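PDB 5U2P: sugar ABC transporter substrate-binding protein from Treponema pallidum subsp. pallidum, which probably binds a small solute, perhaps a sugar, in the periplasm and hands it to an ABC transporter, although its true ligand is not established. Local coordinates for residues A329-A332 with Y333-F337; L362-S365 with H366-G370; H42-S45 with G46-N49; E253-H256 with D257-D261. All blocks are in the same frame, centred on the assembly; numbering follows the deposited sequence.

Overall arrangement
Along the chain the order is contact 3 (42-49), contact 4 (253-261), contact 1 (329-337) and contact 2 (362-370), each local to a helix end. Contacts 1 and 3 are neighbours: their centres lie about 13 Å apart, and the ring of Phe337 packs on Gly46 and Leu47, so helix 331-337 rests on helix 45-58. Contact 2 lies on helix 360-367, its centre about 20 Å from that of contact 1. Contact 4, on helix 251-258, is about 37 Å between centres from contact 1. The spread is consistent with the two-lobed fold of periplasmic solute-binding proteins, contact 3 lying by the sheet containing strand 33-39 and contacts 2 and 4 by that containing strand 138-145.

Contact 1 of 4, residues A329-A332 with Y333-F337; sequences ASAA and YQNSF
Ser330 O is gripped by two backbone donors: Gln334 N at 2.9 Å, in a nearly straight bond (N-H...O 174°), and Tyr333 N in a weak, strongly bent one. This is the first turn of helix 331-337, with Ser330 as the N-cap directly after helix 318-329. Two further i to i+4 bonds carry the helix on, from Asn335 N to Ala331 O at 2.8 Å and from Ser336 N to Ala332 O at 3.2 Å. The cap side chain looks backward: Ser330 OG bonds to Val327 O of the preceding helix, yet the same oxygen lies 3.4 Å from Tyr333 CD1, obliquely to the ring. With CG beside its own backbone N (chi1 -84°), Tyr333 brings CD1 close to that hydroxyl, while its ring reaches helix 45-58, where Lys53 makes a cation-pi contact. Gln334 CG lies 3.6 Å from Ala329 O, and a bend at chi2 (-60°) turns the amide so that NE2 bonds to Leu328 O, joining helix 331-337 to helix 318-329 across the break at Ser330. The Asn335 amide lies near Ala331 O, ND2 at 3.0 Å but at an angle too poor for a hydrogen bond, while OD1 bonds weakly to Thr351 N.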
ATOM      1  N   ALA A 329      20.655   7.298   2.755  1.00 20.71           N
ATOM      2  CA  ALA A 329      20.271   6.015   2.179  1.00 20.08           C
ATOM      3  C   ALA A 329      21.171   4.860   2.641  1.00 24.80           C
ATOM      4  O   ALA A 329      20.808   3.690   2.477  1.00 28.25           O
ATOM      5  CB  ALA A 329      20.300   6.118   0.652  1.00 20.24           C
ATOM      6  N   SER A 330      22.321   5.195   3.198  1.00 21.84           N
ATOM      7  CA  SER A 330      23.343   4.207   3.583  1.00 27.51           C
ATOM      8  C   SER A 330      22.807   3.296   4.678  1.00 33.73           C
ATOM      9  O   SER A 330      21.942   3.696   5.454  1.00 25.05           O
ATOM     10  CB  SER A 330      24.637   4.896   4.044  1.00 26.37           C
ATOM     11  OG  SER A 330      24.545   5.453   5.347  1.00 23.65           O
ATOM     12  N   ALA A 331      23.315   2.071   4.739  1.00 29.06           N
ATOM     13  CA  ALA A 331      22.793   1.082   5.684  1.00 36.34           C
ATOM     14  C   ALA A 331      22.938   1.566   7.130  1.00 31.27           C
ATOM     15  O   ALA A 331      22.059   1.328   7.965  1.00 28.60           O
ATOM     16  CB  ALA A 331      23.502  -0.246   5.493  1.00 36.83           C
ATOM     17  N   ALA A 332      24.041   2.260   7.407  1.00 32.37           N
ATOM     18  CA  ALA A 332      24.309   2.787   8.745  1.00 33.22           C
ATOM     19  C   ALA A 332      23.221   3.748   9.202  1.00 36.02           C
ATOM     20  O   ALA A 332      22.769   3.701  10.351  1.00 29.68           O
ATOM     21  CB  ALA A 332      25.668   3.483   8.780  1.00 38.45           C
ATOM     22  N   TYR A 333      22.802   4.626   8.299  1.00 31.33           N
ATOM     23  CA  TYR A 333      21.771   5.595   8.636  1.00 23.89           C
ATOM     24  C   TYR A 333      20.387   4.968   8.670  1.00 25.99           C
ATOM     25  O   TYR A 333      19.588   5.286   9.549  1.00 28.05           O
ATOM     26  CB  TYR A 333      21.816   6.760   7.660  1.00 20.07           C
ATOM     27  CG  TYR A 333      22.840   7.824   8.016  1.00 21.29           C
ATOM     28  CD1 TYR A 333      24.201   7.546   8.023  1.00 23.08           C
ATOM     29  CD2 TYR A 333      22.445   9.107   8.357  1.00 22.82           C
ATOM     30  CE1 TYR A 333      25.115   8.509   8.355  1.00 27.71           C
ATOM     31  CE2 TYR A 333      23.358  10.074   8.690  1.00 26.54           C
ATOM     32  CZ  TYR A 333      24.693   9.771   8.683  1.00 34.26           C
ATOM     33  OH  TYR A 333      25.613  10.739   8.997  1.00 29.70           O
ATOM     34  N   GLN A 334      20.097   4.077   7.721  1.00 25.15           N
ATOM     35  CA  GLN A 334      18.830   3.360   7.746  1.00 25.44           C
ATOM     36  C   GLN A 334      18.690   2.543   9.036  1.00 23.82           C
ATOM     37  O   GLN A 334      17.606   2.492   9.624  1.00 25.21           O
ATOM     38  CB  GLN A 334      18.692   2.438   6.528  1.00 27.61           C
ATOM     39  CG  GLN A 334      18.501   3.180   5.208  1.00 24.39           C
ATOM     40  CD  GLN A 334      17.261   4.043   5.233  1.00 19.99           C
ATOM     41  OE1 GLN A 334      16.155   3.549   5.456  1.00 20.88           O
ATOM     42  NE2 GLN A 334      17.443   5.350   5.045  1.00 25.44           N
ATOM     43  N   ASN A 335      19.778   1.918   9.470  1.00 27.21           N
ATOM     44  CA  ASN A 335      19.725   1.096  10.680  1.00 30.88           C
ATOM     45  C   ASN A 335      19.437   1.945  11.918  1.00 29.58           C
ATOM     46  O   ASN A 335      18.593   1.595  12.737  1.00 34.92           O
ATOM     47  CB  ASN A 335      21.022   0.312  10.846  1.00 35.50           C
ATOM     48  CG  ASN A 335      21.075  -0.913   9.952  1.00 51.54           C
ATOM     49  OD1 ASN A 335      20.049  -1.542   9.682  1.00 52.97           O
ATOM     50  ND2 ASN A 335      22.268  -1.259   9.488  1.00 44.66           N
ATOM     51  N   SER A 336      20.105   3.084  12.019  1.00 26.69           N
ATOM     52  CA  SER A 336      19.849   4.038  13.086  1.00 39.07           C
ATOM     53  C   SER A 336      18.421   4.565  13.032  1.00 39.50           C
ATOM     54  O   SER A 336      17.707   4.586  14.035  1.00 31.84           O
ATOM     55  CB  SER A 336      20.853   5.186  12.996  1.00 46.82           C
ATOM     56  OG  SER A 336      20.593   6.175  13.969  1.00 67.30           O
ATOM     57  N   PHE A 337      17.985   4.958  11.844  1.00 30.21           N
ATOM     58  CA  PHE A 337      16.651   5.498  11.657  1.00 24.34           C
ATOM     59  C   PHE A 337      15.548   4.543  12.107  1.00 26.05           C
ATOM     60  O   PHE A 337      14.571   4.958  12.735  1.00 30.23           O
ATOM     61  CB  PHE A 337      16.498   5.871  10.169  1.00 25.91           C
ATOM     62  CG  PHE A 337      15.196   6.538   9.816  1.00 26.74           C
ATOM     63  CD1 PHE A 337      14.749   7.641  10.514  1.00 27.91           C
ATOM     64  CD2 PHE A 337      14.446   6.086   8.736  1.00 27.56           C
ATOM     65  CE1 PHE A 337      13.568   8.266  10.169  1.00 28.77           C
ATOM     66  CE2 PHE A 337      13.251   6.705   8.387  1.00 24.94           C
ATOM     67  CZ  PHE A 337      12.814   7.797   9.102  1.00 32.05           C
TER

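Contact 2 of 4, residues L362-S365 with H366-G370; sequences LFKS and HIEKG
Phe363 has CG anti to its backbone N (chi1 -173°), and Glu368 has an unusual first torsion of -117° followed by an extended chain; together they bring the carboxylate obliquely beside the ring, with Glu368 OE2 3.5 Å from Phe363 CE2. The planes of ring and carboxylate stand 48° apart. At CD1 the same ring meets Ile367 CB at 3.8 Å, the two side chains crossing at about a right angle. In the backbone, helix 360-367 widens into a pi-type turn: Leu362 O accepts from both His366 N and Ile367 N, and Glu368 N reaches Phe363 O at 2.7 Å. A Schellman motif then ends the helix at Gly370, whose phi is positive. Ser365 OG accepts a bond from His366 ND1 at 2.9 Å, close to the imidazole plane, and is also bonded to Ala361 O; His366 NE2 bonds to Gln297 O, so both ring nitrogens are held. Lys364 runs alongside Glu368, but NZ to OE2 is a weak 3.5 Å salt bridge. A water donates to Lys364 O and, at 2.7 Å, to Glu368 OE1. This bridging water therefore probably stabilises the carboxylate more than the long ion pair does.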
ATOM      1  N   LEU A 362       6.575 -13.892   2.271  1.00 33.95           N
ATOM      2  CA  LEU A 362       6.196 -12.916   1.254  1.00 30.22           C
ATOM      3  C   LEU A 362       7.226 -11.800   1.173  1.00 30.77           C
ATOM      4  O   LEU A 362       7.415 -11.185   0.122  1.00 30.13           O
ATOM      5  CB  LEU A 362       4.808 -12.338   1.551  1.00 29.92           C
ATOM      6  CG  LEU A 362       3.604 -13.238   1.212  1.00 29.62           C
ATOM      7  CD1 LEU A 362       2.280 -12.581   1.639  1.00 32.58           C
ATOM      8  CD2 LEU A 362       3.563 -13.624  -0.266  1.00 32.07           C
ATOM      9  N   PHE A 363       7.897 -11.528   2.280  1.00 28.99           N
ATOM     10  CA  PHE A 363       8.944 -10.525   2.232  1.00 32.21           C
ATOM     11  C   PHE A 363      10.069 -10.976   1.297  1.00 30.03           C
ATOM     12  O   PHE A 363      10.544 -10.191   0.470  1.00 28.90           O
ATOM     13  CB  PHE A 363       9.488 -10.232   3.623  1.00 32.22           C
ATOM     14  CG  PHE A 363      10.459  -9.093   3.647  1.00 34.04           C
ATOM     15  CD1 PHE A 363      10.006  -7.782   3.614  1.00 45.98           C
ATOM     16  CD2 PHE A 363      11.820  -9.328   3.664  1.00 34.77           C
ATOM     17  CE1 PHE A 363      10.891  -6.725   3.623  1.00 30.92           C
ATOM     18  CE2 PHE A 363      12.714  -8.276   3.673  1.00 37.93           C
ATOM     19  CZ  PHE A 363      12.239  -6.966   3.652  1.00 33.37           C
ATOM     20  N   LYS A 364      10.485 -12.237   1.414  1.00 33.15           N
ATOM     21  CA  LYS A 364      11.542 -12.775   0.565  1.00 44.84           C
ATOM     22  C   LYS A 364      11.089 -13.001  -0.875  1.00 38.16           C
ATOM     23  O   LYS A 364      11.859 -12.768  -1.803  1.00 34.44           O
ATOM     24  CB  LYS A 364      12.078 -14.097   1.133  1.00 51.90           C
ATOM     25  CG  LYS A 364      12.619 -14.003   2.549  1.00 57.10           C
ATOM     26  CD  LYS A 364      13.766 -13.003   2.660  1.00 68.87           C
ATOM     27  CE  LYS A 364      14.291 -12.922   4.089  1.00 86.93           C
ATOM     28  NZ  LYS A 364      15.266 -11.806   4.284  1.00 79.29           N
ATOM     29  N   SER A 365       9.856 -13.463  -1.072  1.00 34.25           N
ATOM     30  CA  SER A 365       9.394 -13.800  -2.416  1.00 31.65           C
ATOM     31  C   SER A 365       8.960 -12.594  -3.244  1.00 43.72           C
ATOM     32  O   SER A 365       9.109 -12.600  -4.463  1.00 36.96           O
ATOM     33  CB  SER A 365       8.238 -14.802  -2.344  1.00 38.08           C
ATOM     34  OG  SER A 365       7.147 -14.317  -1.580  1.00 38.64           O
ATOM     35  N   HIS A 366       8.413 -11.569  -2.595  1.00 29.77           N
ATOM     36  CA  HIS A 366       7.853 -10.442  -3.322  1.00 27.06           C
ATOM     37  C   HIS A 366       8.417  -9.096  -2.880  1.00 23.17           C
ATOM     38  O   HIS A 366       8.924  -8.346  -3.717  1.00 28.23           O
ATOM     39  CB  HIS A 366       6.329 -10.444  -3.186  1.00 28.03           C
ATOM     40  CG  HIS A 366       5.659 -11.539  -3.956  1.00 32.66           C
ATOM     41  ND1 HIS A 366       5.604 -12.842  -3.507  1.00 32.87           N
ATOM     42  CD2 HIS A 366       5.010 -11.522  -5.143  1.00 30.62           C
ATOM     43  CE1 HIS A 366       4.952 -13.582  -4.387  1.00 40.20           C
ATOM     44  NE2 HIS A 366       4.573 -12.804  -5.384  1.00 35.67           N
ATOM     45  N   ILE A 367       8.346  -8.778  -1.594  1.00 28.52           N
ATOM     46  CA  ILE A 367       8.650  -7.406  -1.185  1.00 25.52           C
ATOM     47  C   ILE A 367      10.124  -7.088  -1.464  1.00 29.93           C
ATOM     48  O   ILE A 367      10.440  -6.046  -2.035  1.00 28.49           O
ATOM     49  CB  ILE A 367       8.296  -7.156   0.305  1.00 26.97           C
ATOM     50  CG1 ILE A 367       6.793  -7.387   0.537  1.00 28.76           C
ATOM     51  CG2 ILE A 367       8.686  -5.729   0.699  1.00 31.33           C
ATOM     52  CD1 ILE A 367       6.366  -7.483   2.019  1.00 29.61           C
ATOM     53  N   GLU A 368      11.022  -8.001  -1.117  1.00 27.11           N
ATOM     54  CA  GLU A 368      12.451  -7.752  -1.317  1.00 33.91           C
ATOM     55  C   GLU A 368      12.820  -7.612  -2.794  1.00 40.65           C
ATOM     56  O   GLU A 368      13.832  -6.996  -3.133  1.00 35.40           O
ATOM     57  CB  GLU A 368      13.280  -8.867  -0.680  1.00 38.65           C
ATOM     58  CG  GLU A 368      14.159  -8.380   0.444  1.00 48.64           C
ATOM     59  CD  GLU A 368      14.944  -9.498   1.109  1.00 62.59           C
ATOM     60  OE1 GLU A 368      14.793 -10.671   0.702  1.00 51.17           O
ATOM     61  OE2 GLU A 368      15.714  -9.194   2.043  1.00 67.92           O
ATOM     62  N   LYS A 369      11.980  -8.168  -3.661  1.00 36.98           N
ATOM     63  CA  LYS A 369      12.210  -8.155  -5.098  1.00 28.82           C
ATOM     64  C   LYS A 369      11.429  -7.055  -5.789  1.00 27.92           C
ATOM     65  O   LYS A 369      11.443  -6.946  -7.015  1.00 30.49           O
ATOM     66  CB  LYS A 369      11.827  -9.504  -5.708  1.00 43.07           C
ATOM     67  CG  LYS A 369      12.471 -10.698  -5.011  1.00 41.52           C
ATOM     68  CD  LYS A 369      12.232 -11.996  -5.765  1.00 48.86           C
ATOM     69  CE  LYS A 369      12.911 -13.168  -5.084  1.00 50.64           C
ATOM     70  NZ  LYS A 369      12.785 -14.414  -5.888  1.00 62.87           N
ATOM     71  N   GLY A 370      10.727  -6.245  -5.004  1.00 25.60           N
ATOM     72  CA  GLY A 370       9.978  -5.133  -5.556  1.00 24.54           C
ATOM     73  C   GLY A 370       8.708  -5.512  -6.297  1.00 23.83           C
ATOM     74  O   GLY A 370       8.149  -4.680  -7.027  1.00 26.59           O
TER
HETATM   75  O   HOH W   1      14.522 -11.918  -1.699  1.00 40.27           O

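Contact 3 of 4, residues H42-S45 with G46-N49; sequences HYSS and GLQN
One face of the Tyr43 ring carries the Gln48 side chain: CG sits 3.7 Å from the ring centroid and 25° off the normal, a CH-pi contact displaced toward the rim, as its 3.4 Å approach to Tyr43 CZ confirms. Leu47 CB meets the ring obliquely and more distantly, at 4.4 Å from CD1. The Gln48 amide plane is turned 44° from that of the ring. An anti turn about CB-CG of the glutamine (chi2 169°) carries NE2 back to Tyr43 O at 3.2 Å; the acceptor lies in the amide plane, whereas the donor stands above the carbonyl plane. One side chain thus holds Tyr43 by both ring and backbone. Tyr43 itself is the centre of an inverse gamma turn, and its side chain also packs against Ile38, Val64 and Thr66 of two neighbouring strands. Next comes the N-terminus of helix 45-58, which follows strand 33-39. Ser44 is its N-cap: the side-chain OG accepts from Leu47 N at 3.2 Å in a nearly straight bond. Gly46 N, in the first turn, donates to a water at 2.9 Å, and that water also lies at a weak bonding distance from Ser44 OG. The i to i+4 backbone bonds begin with Gln48 N to Ser44 O and Asn49 N to Ser45 O. Ser45 OG and, more weakly, Asn49 ND2 bond to the two carboxylate oxygens of Glu340.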
ATOM      1  N   HIS A  42       5.636  14.573  11.273  1.00 44.67           N
ATOM      2  CA  HIS A  42       6.551  13.629  10.643  1.00 35.36           C
ATOM      3  C   HIS A  42       8.003  13.924  11.018  1.00 35.49           C
ATOM      4  O   HIS A  42       8.907  13.181  10.632  1.00 39.12           O
ATOM      5  CB  HIS A  42       6.376  13.654   9.122  1.00 39.73           C
ATOM      6  CG  HIS A  42       5.085  13.050   8.659  1.00 47.73           C
ATOM      7  ND1 HIS A  42       4.654  13.121   7.352  1.00 40.25           N
ATOM      8  CD2 HIS A  42       4.129  12.368   9.334  1.00 59.03           C
ATOM      9  CE1 HIS A  42       3.490  12.503   7.240  1.00 41.38           C
ATOM     10  NE2 HIS A  42       3.149  12.038   8.428  1.00 55.26           N
ATOM     11  N   TYR A  43       8.225  15.013  11.753  1.00 41.88           N
ATOM     12  CA  TYR A  43       9.575  15.370  12.202  1.00 33.86           C
ATOM     13  C   TYR A  43       9.900  14.578  13.452  1.00 48.42           C
ATOM     14  O   TYR A  43       9.961  15.116  14.558  1.00 41.54           O
ATOM     15  CB  TYR A  43       9.688  16.873  12.461  1.00 46.14           C
ATOM     16  CG  TYR A  43      11.094  17.354  12.766  1.00 40.46           C
ATOM     17  CD1 TYR A  43      12.199  16.812  12.115  1.00 46.85           C
ATOM     18  CD2 TYR A  43      11.313  18.374  13.686  1.00 53.60           C
ATOM     19  CE1 TYR A  43      13.483  17.263  12.386  1.00 43.26           C
ATOM     20  CE2 TYR A  43      12.588  18.831  13.962  1.00 48.44           C
ATOM     21  CZ  TYR A  43      13.671  18.274  13.310  1.00 55.94           C
ATOM     22  OH  TYR A  43      14.942  18.728  13.593  1.00 51.46           O
ATOM     23  N   SER A  44      10.097  13.282  13.253  1.00 57.07           N
ATOM     24  CA  SER A  44      10.262  12.340  14.347  1.00 65.18           C
ATOM     25  C   SER A  44      11.632  12.444  15.003  1.00 70.19           C
ATOM     26  O   SER A  44      12.536  13.117  14.498  1.00 41.37           O
ATOM     27  CB  SER A  44      10.052  10.920  13.829  1.00 69.17           C
ATOM     28  OG  SER A  44      11.009  10.614  12.824  1.00 46.59           O
ATOM     29  N   SER A  45      11.787  11.765  16.133  1.00 58.07           N
ATOM     30  CA  SER A  45      13.098  11.652  16.747  1.00 67.04           C
ATOM     31  C   SER A  45      14.028  10.942  15.765  1.00 54.28           C
ATOM     32  O   SER A  45      15.223  11.232  15.720  1.00 40.65           O
ATOM     33  CB  SER A  45      13.022  10.907  18.088  1.00 70.46           C
ATOM     34  OG  SER A  45      12.245   9.728  17.986  1.00 68.97           O
ATOM     35  N   GLY A  46      13.466  10.041  14.957  1.00 52.16           N
ATOM     36  CA  GLY A  46      14.237   9.327  13.952  1.00 43.70           C
ATOM     37  C   GLY A  46      14.945  10.285  13.011  1.00 33.98           C
ATOM     38  O   GLY A  46      16.171  10.232  12.850  1.00 35.75           O
ATOM     39  N   LEU A  47      14.175  11.171  12.393  1.00 31.86           N
ATOM     40  CA  LEU A  47      14.749  12.155  11.481  1.00 38.84           C
ATOM     41  C   LEU A  47      15.625  13.184  12.197  1.00 52.93           C
ATOM     42  O   LEU A  47      16.614  13.650  11.643  1.00 32.76           O
ATOM     43  CB  LEU A  47      13.655  12.883  10.709  1.00 34.96           C
ATOM     44  CG  LEU A  47      13.019  12.116   9.548  1.00 38.71           C
ATOM     45  CD1 LEU A  47      11.993  12.983   8.859  1.00 35.26           C
ATOM     46  CD2 LEU A  47      14.058  11.625   8.543  1.00 33.74           C
ATOM     47  N   GLN A  48      15.270  13.556  13.417  1.00 39.12           N
ATOM     48  CA  GLN A  48      16.091  14.519  14.148  1.00 28.45           C
ATOM     49  C   GLN A  48      17.492  13.995  14.327  1.00 45.70           C
ATOM     50  O   GLN A  48      18.460  14.700  14.074  1.00 42.34           O
ATOM     51  CB  GLN A  48      15.478  14.824  15.515  1.00 41.90           C
ATOM     52  CG  GLN A  48      14.253  15.711  15.455  1.00 58.10           C
ATOM     53  CD  GLN A  48      13.533  15.774  16.789  1.00 77.91           C
ATOM     54  OE1 GLN A  48      14.168  15.829  17.841  1.00 58.22           O
ATOM     55  NE2 GLN A  48      12.205  15.750  16.752  1.00 74.80           N
ATOM     56  N   ASN A  49      17.586  12.746  14.762  1.00 40.34           N
ATOM     57  CA  ASN A  49      18.872  12.145  15.052  1.00 51.59           C
ATOM     58  C   ASN A  49      19.627  11.897  13.764  1.00 39.72           C
ATOM     59  O   ASN A  49      20.855  11.978  13.733  1.00 43.35           O
ATOM     60  CB  ASN A  49      18.690  10.852  15.846  1.00 58.62           C
ATOM     61  CG  ASN A  49      18.124  11.106  17.242  1.00 63.09           C
ATOM     62  OD1 ASN A  49      18.281  12.194  17.794  1.00 53.95           O
ATOM     63  ND2 ASN A  49      17.458  10.107  17.808  1.00 52.22           N
TER
HETATM   64  O   HOH W   2      11.282   8.127  14.855  1.00 41.81           O

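Contact 4 of 4, residues E253-H256 with D257-D261; sequences EIIH and DFTRD
His256 and Arg260 stack on the exposed side of the helix end, while Ile254, Ile255 and Phe258 pack inward. On the packed side, Phe258 lies against Ile263, Tyr266 and Ile276, and Ile255 against Ala275 and Glu279, packing helix 251-258 against strand 263-267 and helix 270-279. Here Phe258 N donates to Ile254 O at 2.7 Å. Ile255 O takes two bonds from Thr259, from N at 3.0 Å and from OG1 at 2.9 Å, arriving from opposite faces of the carbonyl plane. A Schellman motif with Asp261 as its C-prime residue ends the helix. The outer side, which also meets a crystal neighbour, is held by flat groups. Imidazole and guanidinium lie face to face, centres 3.5 Å apart and planes at 6°. Asp257 OD1 lies at the ring's edge, near its plane, and takes a weak 3.4 Å bond from ND1. A chi1 of -177° turns the ring toward Arg260, whose straight chain returns NH1 to His256 O at 3.0 Å. NH1 thus brings positive charge to a carbonyl at the helix C-terminus, probably favourably, while the guanidinium and Asp257 would be expected to pull the imidazole's ionisation in opposite directions.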
ATOM      1  N   GLU A 253     -13.335  -5.973  15.407  1.00 19.76           N
ATOM      2  CA  GLU A 253     -14.175  -7.156  15.450  1.00 20.40           C
ATOM      3  C   GLU A 253     -13.485  -8.353  14.800  1.00 20.67           C
ATOM      4  O   GLU A 253     -13.538  -9.459  15.318  1.00 19.97           O
ATOM      5  CB  GLU A 253     -15.524  -6.866  14.787  1.00 25.30           C
ATOM      6  CG  GLU A 253     -16.283  -5.788  15.527  1.00 24.66           C
ATOM      7  CD  GLU A 253     -17.624  -5.459  14.905  1.00 30.60           C
ATOM      8  OE1 GLU A 253     -17.645  -4.771  13.860  1.00 31.10           O
ATOM      9  OE2 GLU A 253     -18.661  -5.883  15.468  1.00 26.45           O
ATOM     10  N   ILE A 254     -12.801  -8.126  13.689  1.00 20.15           N
ATOM     11  CA  ILE A 254     -11.998  -9.166  13.061  1.00 20.38           C
ATOM     12  C   ILE A 254     -10.935  -9.673  14.026  1.00 21.45           C
ATOM     13  O   ILE A 254     -10.749 -10.875  14.165  1.00 19.95           O
ATOM     14  CB  ILE A 254     -11.312  -8.638  11.774  1.00 22.84           C
ATOM     15  CG1 ILE A 254     -12.337  -8.346  10.681  1.00 39.46           C
ATOM     16  CG2 ILE A 254     -10.214  -9.590  11.288  1.00 21.86           C
ATOM     17  CD1 ILE A 254     -13.146  -9.504  10.243  1.00 33.96           C
ATOM     18  N   ILE A 255     -10.223  -8.761  14.682  1.00 17.96           N
ATOM     19  CA  ILE A 255      -9.197  -9.154  15.629  1.00 18.00           C
ATOM     20  C   ILE A 255      -9.796  -9.994  16.761  1.00 20.86           C
ATOM     21  O   ILE A 255      -9.243 -11.043  17.153  1.00 19.59           O
ATOM     22  CB  ILE A 255      -8.473  -7.916  16.209  1.00 19.29           C
ATOM     23  CG1 ILE A 255      -7.711  -7.180  15.105  1.00 24.91           C
ATOM     24  CG2 ILE A 255      -7.518  -8.334  17.320  1.00 25.28           C
ATOM     25  CD1 ILE A 255      -7.278  -5.780  15.478  1.00 25.50           C
ATOM     26  N   HIS A 256     -10.921  -9.527  17.289  1.00 19.30           N
ATOM     27  CA  HIS A 256     -11.605 -10.219  18.366  1.00 22.06           C
ATOM     28  C   HIS A 256     -11.938 -11.645  17.972  1.00 19.98           C
ATOM     29  O   HIS A 256     -11.641 -12.593  18.716  1.00 19.19           O
ATOM     30  CB  HIS A 256     -12.874  -9.478  18.747  1.00 21.53           C
ATOM     31  CG  HIS A 256     -13.596 -10.078  19.898  1.00 20.11           C
ATOM     32  ND1 HIS A 256     -14.455 -11.143  19.762  1.00 25.48           N
ATOM     33  CD2 HIS A 256     -13.603  -9.749  21.210  1.00 14.23           C
ATOM     34  CE1 HIS A 256     -14.943 -11.455  20.950  1.00 18.53           C
ATOM     35  NE2 HIS A 256     -14.465 -10.604  21.837  1.00 23.23           N
ATOM     36  N   ASP A 257     -12.518 -11.807  16.782  1.00 17.80           N
ATOM     37  CA  ASP A 257     -12.922 -13.130  16.329  1.00 17.01           C
ATOM     38  C   ASP A 257     -11.732 -13.998  15.887  1.00 19.48           C
ATOM     39  O   ASP A 257     -11.721 -15.213  16.134  1.00 21.02           O
ATOM     40  CB  ASP A 257     -13.949 -13.011  15.193  1.00 14.90           C
ATOM     41  CG  ASP A 257     -15.283 -12.427  15.651  1.00 32.85           C
ATOM     42  OD1 ASP A 257     -15.577 -12.468  16.864  1.00 23.97           O
ATOM     43  OD2 ASP A 257     -16.045 -11.931  14.782  1.00 30.10           O
ATOM     44  N   PHE A 258     -10.734 -13.401  15.242  1.00 18.25           N
ATOM     45  CA  PHE A 258      -9.607 -14.178  14.743  1.00 19.97           C
ATOM     46  C   PHE A 258      -8.831 -14.779  15.895  1.00 19.98           C
ATOM     47  O   PHE A 258      -8.404 -15.936  15.814  1.00 20.28           O
ATOM     48  CB  PHE A 258      -8.687 -13.312  13.865  1.00 22.06           C
ATOM     49  CG  PHE A 258      -7.880 -14.103  12.877  1.00 17.39           C
ATOM     50  CD1 PHE A 258      -6.816 -14.901  13.301  1.00 16.96           C
ATOM     51  CD2 PHE A 258      -8.190 -14.065  11.529  1.00 20.37           C
ATOM     52  CE1 PHE A 258      -6.075 -15.624  12.378  1.00 22.02           C
ATOM     53  CE2 PHE A 258      -7.467 -14.780  10.611  1.00 22.91           C
ATOM     54  CZ  PHE A 258      -6.403 -15.558  11.023  1.00 20.47           C
ATOM     55  N   THR A 259      -8.656 -14.011  16.971  1.00 18.90           N
ATOM     56  CA  THR A 259      -7.866 -14.485  18.102  1.00 17.13           C
ATOM     57  C   THR A 259      -8.636 -15.501  18.927  1.00 19.23           C
ATOM     58  O   THR A 259      -8.059 -16.114  19.828  1.00 20.60           O
ATOM     59  CB  THR A 259      -7.382 -13.332  19.027  1.00 19.60           C
ATOM     60  OG1 THR A 259      -8.488 -12.573  19.541  1.00 21.77           O
ATOM     61  CG2 THR A 259      -6.455 -12.406  18.283  1.00 18.99           C
ATOM     62  N   ARG A 260      -9.936 -15.664  18.639  1.00 19.53           N
ATOM     63  CA  ARG A 260     -10.764 -16.702  19.276  1.00 20.09           C
ATOM     64  C   ARG A 260     -11.061 -17.890  18.345  1.00 24.54           C
ATOM     65  O   ARG A 260     -11.992 -18.668  18.572  1.00 25.01           O
ATOM     66  CB  ARG A 260     -12.063 -16.084  19.790  1.00 22.21           C
ATOM     67  CG  ARG A 260     -11.847 -15.182  20.991  1.00 18.21           C
ATOM     68  CD  ARG A 260     -13.029 -14.307  21.301  1.00 23.02           C
ATOM     69  NE  ARG A 260     -12.828 -13.562  22.532  1.00 20.92           N
ATOM     70  CZ  ARG A 260     -11.983 -12.543  22.678  1.00 21.26           C
ATOM     71  NH1 ARG A 260     -11.242 -12.122  21.665  1.00 20.85           N
ATOM     72  NH2 ARG A 260     -11.872 -11.950  23.863  1.00 24.13           N
ATOM     73  N   ASP A 261     -10.239 -18.037  17.318  1.00 19.45           N
ATOM     74  CA  ASP A 261     -10.319 -19.160  16.381  1.00 24.20           C
ATOM     75  C   ASP A 261     -11.684 -19.225  15.684  1.00 31.00           C
ATOM     76  O   ASP A 261     -12.179 -20.310  15.365  1.00 25.11           O
ATOM     77  CB  ASP A 261     -10.037 -20.508  17.091  1.00 25.97           C
ATOM     78  CG  ASP A 261      -8.598 -20.659  17.576  1.00 43.50           C
ATOM     79  OD1 ASP A 261      -7.728 -19.811  17.299  1.00 32.79           O
ATOM     80  OD2 ASP A 261      -8.328 -21.679  18.236  1.00 38.49           O
TER